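Local structure of AmbC (Sorangium cellulosum, 5O15) at residues 143-148 and 275-280; 155-160 and 182-187; 178-183 and 214-219; 192-197 and 255-260. The protein probably catalyses, as a bifunctional dehydratase-cyclase domain, both a dehydration and a heterocycle-forming cyclisation in the biosynthesis of the polyketide ambruticin. One frame throughout, in Å; residues are numbered along the deposited sequence.

All four contacts belong to the second hot-dog half of the double hotdog fold. They reach neighbouring strands, which run in the order 269-277, 254-261, 189-195, 180-186 and 158-160. Interaction 1 lays the loop segment 143-148 on strand 269-277, interaction 4 pairs 189-195 with 254-261, and interaction 2 adds 158-160 at the outer side of 180-186. Interaction 3 adds helix 211-225 at the start of 180-186. The centres of interactions 3 and 4 are about 6 Å apart, those of 1 and 4 about 10 Å, and those of 1 and 2 about 16 Å. Interaction 1 joins the earliest and latest segments of the four contacts; the other three lie between them along the chain.

Interaction 1 of 4, residues 143-148 and 275-280; sequences ATTAWA and ELADAQ
E275 and W147 carry the contact, with A277 packed beside them. The indole NE1 donates to E275 OE1 over 3.3 Å in a bent bond (136° at the hydrogen), reaching the oxygen from above the carboxylate plane, and ring and carboxylate stand 82° apart. W147 chi1 (52°) sets CG between the backbone N and the carbonyl carbon. At the six-membered end, CZ2 and CH2 both come to 3.6 Å from E275 O, and CH2 meets A277 CB at 4.1 Å. A277 CB also packs against A148 CB at 3.7 Å and T145 CG2 at 3.9 Å, while A148 CB rests over the rim of one indole face. A water donates to E275 OE1 (2.6 Å) and to T144 O (2.8 Å), a bridge from the carboxylate to the loop backbone. E275 OE2 forms a salt bridge with R258, so its two oxygens serve different parts of the fold. T144 OG1 accepts from A146 N in an ST turn that leads into the 3-10 turn 146-148. Strand 269-277 runs between strands 254-261 and 283-295; the loop lies on the side bearing E275 and A277, whereas L276 points away from it, toward L255 and A257.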
loop_
_atom_site.group_PDB
_atom_site.type_symbol
_atom_site.label_atom_id
_atom_site.label_comp_id
_atom_site.label_asym_id
_atom_site.label_seq_id
_atom_site.Cartn_x
_atom_site.Cartn_y
_atom_site.Cartn_z
ATOM N N ALA A 143 -5.712 0.413 18.162
ATOM C CA ALA A 143 -6.847 1.318 17.953
ATOM C C ALA A 143 -8.147 0.528 17.869
ATOM O O ALA A 143 -8.211 -0.464 17.148
ATOM C CB ALA A 143 -6.681 2.119 16.664
ATOM N N THR A 144 -9.155 0.963 18.609
ATOM C CA THR A 144 -10.408 0.245 18.607
ATOM C C THR A 144 -11.006 0.200 17.198
ATOM O O THR A 144 -10.841 1.125 16.404
ATOM C CB THR A 144 -11.404 0.921 19.569
ATOM O OG1 THR A 144 -12.655 0.226 19.523
ATOM C CG2 THR A 144 -11.687 2.377 19.204
ATOM N N THR A 145 -11.803 -0.838 16.936
ATOM C CA THR A 145 -12.613 -0.957 15.734
ATOM C C THR A 145 -14.097 -0.878 16.055
ATOM O O THR A 145 -14.921 -1.348 15.284
ATOM C CB THR A 145 -12.263 -2.234 14.969
ATOM O OG1 THR A 145 -12.316 -3.351 15.873
ATOM C CG2 THR A 145 -10.845 -2.113 14.345
ATOM N N ALA A 146 -14.448 -0.230 17.162
ATOM C CA ALA A 146 -15.858 -0.046 17.486
ATOM C C ALA A 146 -16.603 0.724 16.396
ATOM O O ALA A 146 -17.812 0.536 16.211
ATOM C CB ALA A 146 -15.999 0.655 18.833
ATOM N N TRP A 147 -15.889 1.561 15.644
ATOM C CA TRP A 147 -16.492 2.303 14.544
ATOM C C TRP A 147 -17.005 1.394 13.434
ATOM O O TRP A 147 -17.842 1.832 12.646
ATOM C CB TRP A 147 -15.485 3.312 13.943
ATOM C CG TRP A 147 -14.153 2.706 13.556
ATOM C CD1 TRP A 147 -13.017 2.653 14.319
ATOM C CD2 TRP A 147 -13.848 2.023 12.336
ATOM N NE1 TRP A 147 -12.042 1.970 13.648
ATOM C CE2 TRP A 147 -12.531 1.571 12.432
ATOM C CE3 TRP A 147 -14.563 1.752 11.165
ATOM C CZ2 TRP A 147 -11.910 0.855 11.413
ATOM C CZ3 TRP A 147 -13.936 1.052 10.155
ATOM C CH2 TRP A 147 -12.644 0.598 10.288
ATOM N N ALA A 148 -16.521 0.156 13.343
ATOM C CA ALA A 148 -16.946 -0.797 12.324
ATOM C C ALA A 148 -18.149 -1.615 12.773
ATOM O O ALA A 148 -18.744 -2.308 11.953
ATOM C CB ALA A 148 -15.769 -1.732 11.993
ATOM N N GLU A 275 -7.228 2.693 9.327
ATOM C CA GLU A 275 -7.548 1.575 10.190
ATOM C C GLU A 275 -8.466 0.637 9.430
ATOM O O GLU A 275 -9.424 1.094 8.799
ATOM C CB GLU A 275 -8.219 2.037 11.473
ATOM C CG GLU A 275 -7.383 2.960 12.339
ATOM C CD GLU A 275 -8.324 3.701 13.248
ATOM O OE1 GLU A 275 -8.964 3.043 14.095
ATOM O OE2 GLU A 275 -8.528 4.922 13.033
ATOM N N LEU A 276 -8.205 -0.661 9.518
ATOM C CA LEU A 276 -8.949 -1.677 8.779
ATOM C C LEU A 276 -9.504 -2.718 9.733
ATOM O O LEU A 276 -8.796 -3.192 10.627
ATOM C CB LEU A 276 -8.032 -2.344 7.751
ATOM C CG LEU A 276 -7.361 -1.382 6.772
ATOM C CD1 LEU A 276 -6.368 -2.089 5.880
ATOM C CD2 LEU A 276 -8.386 -0.652 5.908
ATOM N N ALA A 277 -10.763 -3.083 9.511
ATOM C CA ALA A 277 -11.482 -4.060 10.299
ATOM C C ALA A 277 -12.054 -5.155 9.412
ATOM O O ALA A 277 -12.496 -4.903 8.287
ATOM C CB ALA A 277 -12.616 -3.380 11.072
ATOM N N ASP A 278 -12.084 -6.366 9.949
ATOM C CA ASP A 278 -12.666 -7.506 9.258
ATOM C C ASP A 278 -14.182 -7.511 9.354
ATOM O O ASP A 278 -14.798 -6.661 9.997
ATOM C CB ASP A 278 -12.047 -8.827 9.722
ATOM C CG ASP A 278 -12.455 -9.262 11.129
ATOM O OD1 ASP A 278 -13.501 -8.831 11.653
ATOM O OD2 ASP A 278 -11.674 -10.092 11.683
ATOM N N ALA A 279 -14.786 -8.500 8.690
ATOM C CA ALA A 279 -16.242 -8.609 8.589
ATOM C C ALA A 279 -16.922 -8.847 9.918
ATOM O O ALA A 279 -18.135 -8.648 10.006
ATOM C CB ALA A 279 -16.595 -9.730 7.616
ATOM N N GLN A 280 -16.180 -9.274 10.934
ATOM C CA GLN A 280 -16.671 -9.526 12.272
ATOM C C GLN A 280 -16.394 -8.354 13.202
ATOM O O GLN A 280 -16.595 -8.474 14.407
ATOM C CB GLN A 280 -15.942 -10.767 12.824
ATOM C CG GLN A 280 -16.256 -12.029 12.089
ATOM C CD GLN A 280 -15.892 -13.224 12.916
ATOM O OE1 GLN A 280 -14.921 -13.223 13.726
ATOM N NE2 GLN A 280 -16.725 -14.243 12.799
HETATM O O HOH W 1 -10.230 3.874 16.213
HETATM O O HOH W 2 -8.832 0.412 14.202
#

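Interaction 2 of 4, residues 155-160 and 182-187; sequences AGAEPV and AAWRVG
R185 O takes the backbone N of E158 at 2.8 Å, nearly straight at 170°, and is also approached by A157 CA in a CH...O contact at 3.3 Å. The return bond from R185 N to E158 O makes this an antiparallel hydrogen-bonded pair, by which strand 158-160 extends the hot-dog strands beyond 180-186. P159 and W184 form the next, non-hydrogen-bonded pair. There W184 CD1 comes within 3.5 Å of P159 CA, obliquely to the ring, while W184 CB touches A157 CB at 3.8 Å. The indole also meets the ring of W152 at a steep angle. V186 CG2 touches A157 CB as well, so the methyl group meets both neighbours on strand 180-186. The R185 chain bends at chi3 and reaches forward to G187 O, which takes NE (3.3 Å) and NH2 (3.2 Å), both in the guanidinium plane. An alanine in place of R185 would probably leave the G187 carbonyl without these two donors and the turn after the strand less restrained. Further along, V160 N donates to A183 O, and a water accepts from A183 N at 2.9 Å and donates to V160 O at 2.7 Å.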
loop_
_atom_site.group_PDB
_atom_site.type_symbol
_atom_site.label_atom_id
_atom_site.label_comp_id
_atom_site.label_asym_id
_atom_site.label_seq_id
_atom_site.Cartn_x
_atom_site.Cartn_y
_atom_site.Cartn_z
ATOM N N ALA A 155 -23.277 7.184 12.461
ATOM C CA ALA A 155 -24.307 8.216 12.435
ATOM C C ALA A 155 -23.747 9.556 11.964
ATOM O O ALA A 155 -22.619 9.933 12.287
ATOM C CB ALA A 155 -24.947 8.371 13.822
ATOM N N GLY A 156 -24.566 10.292 11.218
ATOM C CA GLY A 156 -24.191 11.598 10.730
ATOM C C GLY A 156 -23.353 11.584 9.477
ATOM O O GLY A 156 -22.872 12.641 9.060
ATOM N N ALA A 157 -23.140 10.422 8.872
ATOM C CA ALA A 157 -22.267 10.337 7.724
ATOM C C ALA A 157 -22.940 10.885 6.475
ATOM O O ALA A 157 -24.154 10.787 6.296
ATOM C CB ALA A 157 -21.891 8.877 7.516
ATOM N N GLU A 158 -22.144 11.503 5.626
ATOM C CA GLU A 158 -22.616 11.914 4.322
ATOM C C GLU A 158 -22.018 10.998 3.269
ATOM O O GLU A 158 -20.843 10.638 3.376
ATOM C CB GLU A 158 -22.187 13.354 4.024
ATOM C CG GLU A 158 -23.050 14.391 4.702
ATOM C CD GLU A 158 -24.440 14.463 4.082
ATOM O OE1 GLU A 158 -24.579 14.099 2.894
ATOM O OE2 GLU A 158 -25.397 14.877 4.770
ATOM N N PRO A 159 -22.774 10.570 2.274
ATOM C CA PRO A 159 -22.220 9.667 1.261
ATOM C C PRO A 159 -21.123 10.320 0.440
ATOM O O PRO A 159 -21.188 11.511 0.117
ATOM C CB PRO A 159 -23.427 9.321 0.386
ATOM C CG PRO A 159 -24.565 9.709 1.147
ATOM C CD PRO A 159 -24.211 10.804 2.061
ATOM N N VAL A 160 -20.143 9.507 0.070
ATOM C CA VAL A 160 -19.181 9.821 -0.969
ATOM C C VAL A 160 -19.558 8.948 -2.157
ATOM O O VAL A 160 -19.577 7.719 -2.041
ATOM C CB VAL A 160 -17.754 9.528 -0.494
ATOM C CG1 VAL A 160 -16.771 9.733 -1.630
ATOM C CG2 VAL A 160 -17.391 10.413 0.697
ATOM N N ALA A 182 -18.348 1.279 -1.360
ATOM C CA ALA A 182 -19.175 2.354 -0.818
ATOM C C ALA A 182 -18.310 3.163 0.134
ATOM O O ALA A 182 -17.370 2.624 0.720
ATOM C CB ALA A 182 -20.373 1.794 -0.054
ATOM N N ALA A 183 -18.605 4.443 0.295
ATOM C CA ALA A 183 -17.845 5.291 1.205
ATOM C C ALA A 183 -18.730 6.440 1.682
ATOM O O ALA A 183 -19.679 6.856 1.003
ATOM C CB ALA A 183 -16.573 5.816 0.530
ATOM N N TRP A 184 -18.379 6.986 2.831
ATOM C CA TRP A 184 -19.069 8.086 3.476
ATOM C C TRP A 184 -18.046 8.893 4.254
ATOM O O TRP A 184 -16.931 8.428 4.519
ATOM C CB TRP A 184 -20.094 7.586 4.485
ATOM C CG TRP A 184 -21.125 6.653 3.950
ATOM C CD1 TRP A 184 -22.386 6.987 3.579
ATOM C CD2 TRP A 184 -21.004 5.234 3.741
ATOM N NE1 TRP A 184 -23.072 5.864 3.163
ATOM C CE2 TRP A 184 -22.236 4.782 3.237
ATOM C CE3 TRP A 184 -19.973 4.306 3.946
ATOM C CZ2 TRP A 184 -22.482 3.442 2.948
ATOM C CZ3 TRP A 184 -20.215 2.962 3.653
ATOM C CH2 TRP A 184 -21.470 2.548 3.156
ATOM N N ARG A 185 -18.433 10.078 4.690
ATOM C CA ARG A 185 -17.572 10.890 5.515
ATOM C C ARG A 185 -18.314 11.469 6.700
ATOM O O ARG A 185 -19.490 11.823 6.610
ATOM C CB ARG A 185 -16.904 11.960 4.710
ATOM C CG ARG A 185 -17.725 13.091 4.261
ATOM C CD ARG A 185 -16.843 13.964 3.359
ATOM N NE ARG A 185 -15.588 14.275 4.039
ATOM C CZ ARG A 185 -14.397 14.422 3.458
ATOM N NH1 ARG A 185 -14.242 14.294 2.139
ATOM N NH2 ARG A 185 -13.340 14.692 4.218
ATOM N N VAL A 186 -17.610 11.511 7.823
ATOM C CA VAL A 186 -18.008 12.280 8.999
ATOM C C VAL A 186 -16.833 13.210 9.250
ATOM O O VAL A 186 -15.795 12.780 9.782
ATOM C CB VAL A 186 -18.288 11.406 10.227
ATOM C CG1 VAL A 186 -18.824 12.256 11.366
ATOM C CG2 VAL A 186 -19.261 10.290 9.902
ATOM N N GLY A 187 -16.949 14.459 8.812
ATOM C CA GLY A 187 -15.858 15.394 9.036
ATOM C C GLY A 187 -14.599 14.900 8.341
ATOM O O GLY A 187 -14.607 14.591 7.143
HETATM O O HOH W 3 -20.846 5.395 -1.330
#

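Interaction 3 of 4, residues 178-183 and 214-219; sequences RGVTAA and LDAALQ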
loop_
_atom_site.group_PDB
_atom_site.type_symbol
_atom_site.label_atom_id
_atom_site.label_comp_id
_atom_site.label_asym_id
_atom_site.label_seq_id
_atom_site.Cartn_x
_atom_site.Cartn_y
_atom_site.Cartn_z
ATOM N N ARG A 178 -10.198 -0.946 -8.595
ATOM C CA ARG A 178 -11.507 -0.364 -8.292
ATOM C C ARG A 178 -12.068 -1.173 -7.131
ATOM O O ARG A 178 -12.914 -2.046 -7.330
ATOM C CB ARG A 178 -12.438 -0.371 -9.515
ATOM C CG ARG A 178 -12.144 0.764 -10.476
ATOM C CD ARG A 178 -13.199 0.905 -11.606
ATOM N NE ARG A 178 -12.860 0.010 -12.684
ATOM C CZ ARG A 178 -11.925 0.251 -13.600
ATOM N NH1 ARG A 178 -11.216 1.366 -13.541
ATOM N NH2 ARG A 178 -11.677 -0.636 -14.564
ATOM N N GLY A 179 -11.550 -0.918 -5.923
ATOM C CA GLY A 179 -11.833 -1.769 -4.794
ATOM C C GLY A 179 -12.686 -1.146 -3.724
ATOM O O GLY A 179 -12.724 -1.683 -2.608
ATOM N N VAL A 180 -13.355 -0.042 -3.998
ATOM C CA VAL A 180 -14.193 0.638 -3.019
ATOM C C VAL A 180 -15.649 0.415 -3.404
ATOM O O VAL A 180 -16.107 0.888 -4.454
ATOM C CB VAL A 180 -13.902 2.138 -2.955
ATOM C CG1 VAL A 180 -14.696 2.775 -1.813
ATOM C CG2 VAL A 180 -12.435 2.395 -2.737
ATOM N N THR A 181 -16.399 -0.289 -2.582
ATOM C CA THR A 181 -17.784 -0.513 -2.957
ATOM C C THR A 181 -18.709 0.562 -2.418
ATOM O O THR A 181 -19.793 0.754 -2.989
ATOM C CB THR A 181 -18.254 -1.888 -2.497
ATOM O OG1 THR A 181 -18.264 -1.909 -1.081
ATOM C CG2 THR A 181 -17.360 -2.972 -2.971
ATOM N N ALA A 182 -18.348 1.279 -1.360
ATOM C CA ALA A 182 -19.175 2.354 -0.818
ATOM C C ALA A 182 -18.310 3.163 0.134
ATOM O O ALA A 182 -17.370 2.624 0.720
ATOM C CB ALA A 182 -20.373 1.794 -0.054
ATOM N N ALA A 183 -18.605 4.443 0.295
ATOM C CA ALA A 183 -17.845 5.291 1.205
ATOM C C ALA A 183 -18.730 6.440 1.682
ATOM O O ALA A 183 -19.679 6.856 1.003
ATOM C CB ALA A 183 -16.573 5.816 0.530
ATOM N N LEU A 214 -5.139 -2.780 0.308
ATOM C CA LEU A 214 -4.687 -1.571 0.975
ATOM C C LEU A 214 -4.811 -0.362 0.040
ATOM O O LEU A 214 -5.200 0.724 0.478
ATOM C CB LEU A 214 -3.262 -1.750 1.497
ATOM C CG LEU A 214 -2.703 -0.524 2.227
ATOM C CD1 LEU A 214 -3.564 -0.173 3.449
ATOM C CD2 LEU A 214 -1.238 -0.768 2.678
ATOM N N ASP A 215 -4.538 -0.542 -1.251
ATOM C CA ASP A 215 -4.690 0.573 -2.178
ATOM C C ASP A 215 -6.132 1.076 -2.251
ATOM O O ASP A 215 -6.364 2.269 -2.479
ATOM C CB ASP A 215 -4.201 0.198 -3.567
ATOM C CG ASP A 215 -4.096 1.398 -4.460
ATOM O OD1 ASP A 215 -3.117 2.157 -4.316
ATOM O OD2 ASP A 215 -4.985 1.606 -5.311
ATOM N N ALA A 216 -7.104 0.201 -2.004
ATOM C CA ALA A 216 -8.501 0.635 -2.009
ATOM C C ALA A 216 -8.783 1.654 -0.919
ATOM O O ALA A 216 -9.644 2.521 -1.095
ATOM C CB ALA A 216 -9.417 -0.588 -1.931
ATOM N N ALA A 217 -8.085 1.578 0.223
ATOM C CA ALA A 217 -8.246 2.629 1.213
ATOM C C ALA A 217 -7.785 3.975 0.668
ATOM O O ALA A 217 -8.410 5.017 0.932
ATOM C CB ALA A 217 -7.508 2.275 2.490
ATOM N N LEU A 218 -6.684 3.968 -0.095
ATOM C CA LEU A 218 -6.218 5.181 -0.760
ATOM C C LEU A 218 -7.213 5.659 -1.813
ATOM O O LEU A 218 -7.446 6.865 -1.942
ATOM C CB LEU A 218 -4.850 4.944 -1.406
ATOM C CG LEU A 218 -3.751 4.398 -0.496
ATOM C CD1 LEU A 218 -2.469 4.292 -1.296
ATOM C CD2 LEU A 218 -3.615 5.262 0.732
ATOM N N GLN A 219 -7.800 4.732 -2.579
ATOM C CA GLN A 219 -8.823 5.106 -3.557
ATOM C C GLN A 219 -9.980 5.823 -2.871
ATOM O O GLN A 219 -10.517 6.796 -3.405
ATOM C CB GLN A 219 -9.342 3.863 -4.273
ATOM C CG GLN A 219 -8.338 3.141 -5.158
ATOM C CD GLN A 219 -8.743 1.711 -5.392
ATOM O OE1 GLN A 219 -9.939 1.414 -5.484
ATOM N NE2 GLN A 219 -7.760 0.803 -5.456
#
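Q219 reaches from helix 211-225 to the backbone of G179, where OE1 accepts the N-H at 2.9 Å. The bond is practically straight (176°), and the donor lies in the amide plane on a lone pair of OE1. Q219 CG is anti to the carbonyl carbon, beside the backbone N (chi1 -66°), and the chain runs extended beyond it. The amide's rotation is fixed at its other atom too: NE2 donates to D215 OD2 at 2.9 Å, on the anti side of the carboxylate, one helical turn back. V180 and Q219 run antiparallel past one another, meeting at V180 CG2 and Q219 CB, 3.8 Å apart. The same CG2, anti to the carbonyl carbon, lies 3.2 Å from A216 O, a tight fit. A216 CB faces G179 O at 3.5 Å, and a side-chain carbon on G179 would clash with it. An alanine in place of Q219 would probably leave the G179 N-H and D215 OD2 without these partners. The D215 to Q219 spacing fits the D-x-x-x-Q/H motif of polyketide synthase dehydratases. One amide thus uses both its acceptor and its donor, linking the loop that precedes strand 180-186 to the motif's aspartate, which is consistent with a positioning role for the glutamine.

Interaction 4 of 4, residues 192-197 and 255-260; sequences ADLALP and LRARVE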
loop_
_atom_site.group_PDB
_atom_site.type_symbol
_atom_site.label_atom_id
_atom_site.label_comp_id
_atom_site.label_asym_id
_atom_site.label_seq_id
_atom_site.Cartn_x
_atom_site.Cartn_y
_atom_site.Cartn_z
ATOM N N ALA A 192 -15.318 3.395 4.696
ATOM C CA ALA A 192 -15.520 2.734 3.414
ATOM C C ALA A 192 -15.603 1.232 3.559
ATOM O O ALA A 192 -14.972 0.635 4.439
ATOM C CB ALA A 192 -14.418 3.119 2.421
ATOM N N ASP A 193 -16.375 0.621 2.648
ATOM C CA ASP A 193 -16.350 -0.814 2.401
ATOM C C ASP A 193 -15.399 -1.077 1.244
ATOM O O ASP A 193 -15.595 -0.535 0.148
ATOM C CB ASP A 193 -17.751 -1.316 2.059
ATOM C CG ASP A 193 -18.679 -1.258 3.230
ATOM O OD1 ASP A 193 -18.380 -1.857 4.277
ATOM O OD2 ASP A 193 -19.766 -0.675 3.140
ATOM N N LEU A 194 -14.393 -1.924 1.490
ATOM C CA LEU A 194 -13.357 -2.267 0.525
ATOM C C LEU A 194 -13.486 -3.740 0.167
ATOM O O LEU A 194 -13.700 -4.579 1.037
ATOM C CB LEU A 194 -11.968 -2.034 1.112
ATOM C CG LEU A 194 -11.705 -0.669 1.748
ATOM C CD1 LEU A 194 -10.252 -0.595 2.218
ATOM C CD2 LEU A 194 -12.021 0.498 0.830
ATOM N N ALA A 195 -13.332 -4.070 -1.108
ATOM C CA ALA A 195 -13.398 -5.472 -1.499
ATOM C C ALA A 195 -12.614 -5.673 -2.772
ATOM O O ALA A 195 -12.752 -4.882 -3.706
ATOM C CB ALA A 195 -14.845 -5.928 -1.744
ATOM N N LEU A 196 -11.783 -6.708 -2.781
ATOM C CA LEU A 196 -11.086 -7.088 -3.993
ATOM C C LEU A 196 -12.096 -7.574 -5.037
ATOM O O LEU A 196 -13.046 -8.314 -4.714
ATOM C CB LEU A 196 -10.098 -8.216 -3.712
ATOM C CG LEU A 196 -8.842 -7.891 -2.862
ATOM C CD1 LEU A 196 -8.081 -9.140 -2.510
ATOM C CD2 LEU A 196 -7.912 -7.007 -3.594
ATOM N N PRO A 197 -11.935 -7.179 -6.294
ATOM C CA PRO A 197 -12.806 -7.682 -7.358
ATOM C C PRO A 197 -12.641 -9.176 -7.580
ATOM O O PRO A 197 -11.646 -9.802 -7.183
ATOM C CB PRO A 197 -12.348 -6.898 -8.596
ATOM C CG PRO A 197 -11.586 -5.745 -8.065
ATOM C CD PRO A 197 -11.021 -6.128 -6.764
ATOM N N LEU A 255 -12.840 -5.638 3.650
ATOM C CA LEU A 255 -12.606 -4.942 4.915
ATOM C C LEU A 255 -13.514 -3.745 4.994
ATOM O O LEU A 255 -13.949 -3.225 3.968
ATOM C CB LEU A 255 -11.153 -4.392 5.008
ATOM C CG LEU A 255 -10.069 -5.423 4.924
ATOM C CD1 LEU A 255 -8.704 -4.783 4.675
ATOM C CD2 LEU A 255 -9.965 -6.171 6.257
ATOM N N ARG A 256 -13.698 -3.255 6.218
ATOM C CA ARG A 256 -14.127 -1.888 6.444
ATOM C C ARG A 256 -12.922 -1.045 6.821
ATOM O O ARG A 256 -11.985 -1.529 7.454
ATOM C CB ARG A 256 -15.215 -1.778 7.498
ATOM C CG ARG A 256 -16.544 -2.245 6.973
ATOM C CD ARG A 256 -17.645 -2.132 7.978
ATOM N NE ARG A 256 -18.910 -2.518 7.358
ATOM C CZ ARG A 256 -20.014 -2.824 8.016
ATOM N NH1 ARG A 256 -20.052 -2.765 9.333
ATOM N NH2 ARG A 256 -21.118 -3.182 7.356
ATOM N N ALA A 257 -12.940 0.219 6.399
ATOM C CA ALA A 257 -11.835 1.130 6.586
ATOM C C ALA A 257 -12.334 2.425 7.193
ATOM O O ALA A 257 -13.422 2.924 6.871
ATOM C CB ALA A 257 -11.183 1.450 5.243
ATOM N N ARG A 258 -11.465 2.998 8.022
ATOM C CA ARG A 258 -11.571 4.345 8.547
ATOM C C ARG A 258 -10.285 5.068 8.171
ATOM O O ARG A 258 -9.192 4.657 8.588
ATOM C CB ARG A 258 -11.757 4.351 10.060
ATOM C CG ARG A 258 -11.853 5.725 10.657
ATOM C CD ARG A 258 -11.964 5.663 12.165
ATOM N NE ARG A 258 -12.103 7.000 12.738
ATOM C CZ ARG A 258 -11.095 7.741 13.200
ATOM N NH1 ARG A 258 -9.848 7.289 13.194
ATOM N NH2 ARG A 258 -11.349 8.943 13.701
ATOM N N VAL A 259 -10.397 6.120 7.383
ATOM C CA VAL A 259 -9.263 6.904 6.913
ATOM C C VAL A 259 -9.468 8.303 7.474
ATOM O O VAL A 259 -10.383 9.021 7.068
ATOM C CB VAL A 259 -9.188 6.911 5.384
ATOM C CG1 VAL A 259 -7.984 7.718 4.933
ATOM C CG2 VAL A 259 -9.116 5.530 4.827
ATOM N N GLU A 260 -8.611 8.697 8.400
ATOM C CA GLU A 260 -8.719 9.977 9.080
ATOM C C GLU A 260 -7.709 10.952 8.499
ATOM O O GLU A 260 -6.496 10.762 8.646
ATOM C CB GLU A 260 -8.534 9.820 10.582
ATOM C CG GLU A 260 -8.721 11.124 11.316
ATOM C CD GLU A 260 -9.094 10.930 12.763
ATOM O OE1 GLU A 260 -10.082 11.559 13.207
ATOM O OE2 GLU A 260 -8.432 10.133 13.446
HETATM O O HOH W 4 -21.450 -2.858 4.398
#
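L194 lays CD1 over A257 CB at 3.8 Å. Its CG, set beside the backbone N (chi1 -51°), lies 4.1 Å from A257 CB, and the leucine CB passes L255 O at 3.7 Å. A192, L194, L255 and A257 share this face, which turns to the hot-dog helix 211-225: L194 and L255 both touch L213, and A192 touches A220. Beneath these side chains, strands 189-195 and 254-261 pair antiparallel, a central pairing of this hot-dog half. A192 and A257 exchange backbone bonds, as do L194 and L255; the bond from L194 N to L255 O is the straightest at 169°. On the other face D193 and R256 form the non-hydrogen-bonded pair and run abreast from the strands. R256 is stretched out as far as NE, which meets D193 OD1 edge-on in a salt bridge of 3.2 Å, with carboxylate and guanidinium planes 49° apart. A water accepts from R256 NH2 and donates to D193 OD2, both at 3.0 Å, so the ion pair is closed a second time through solvent. Each charged group has a further partner in the loop above: OD2 accepts from W152 NE1, and R256 NH1 donates to A148 O.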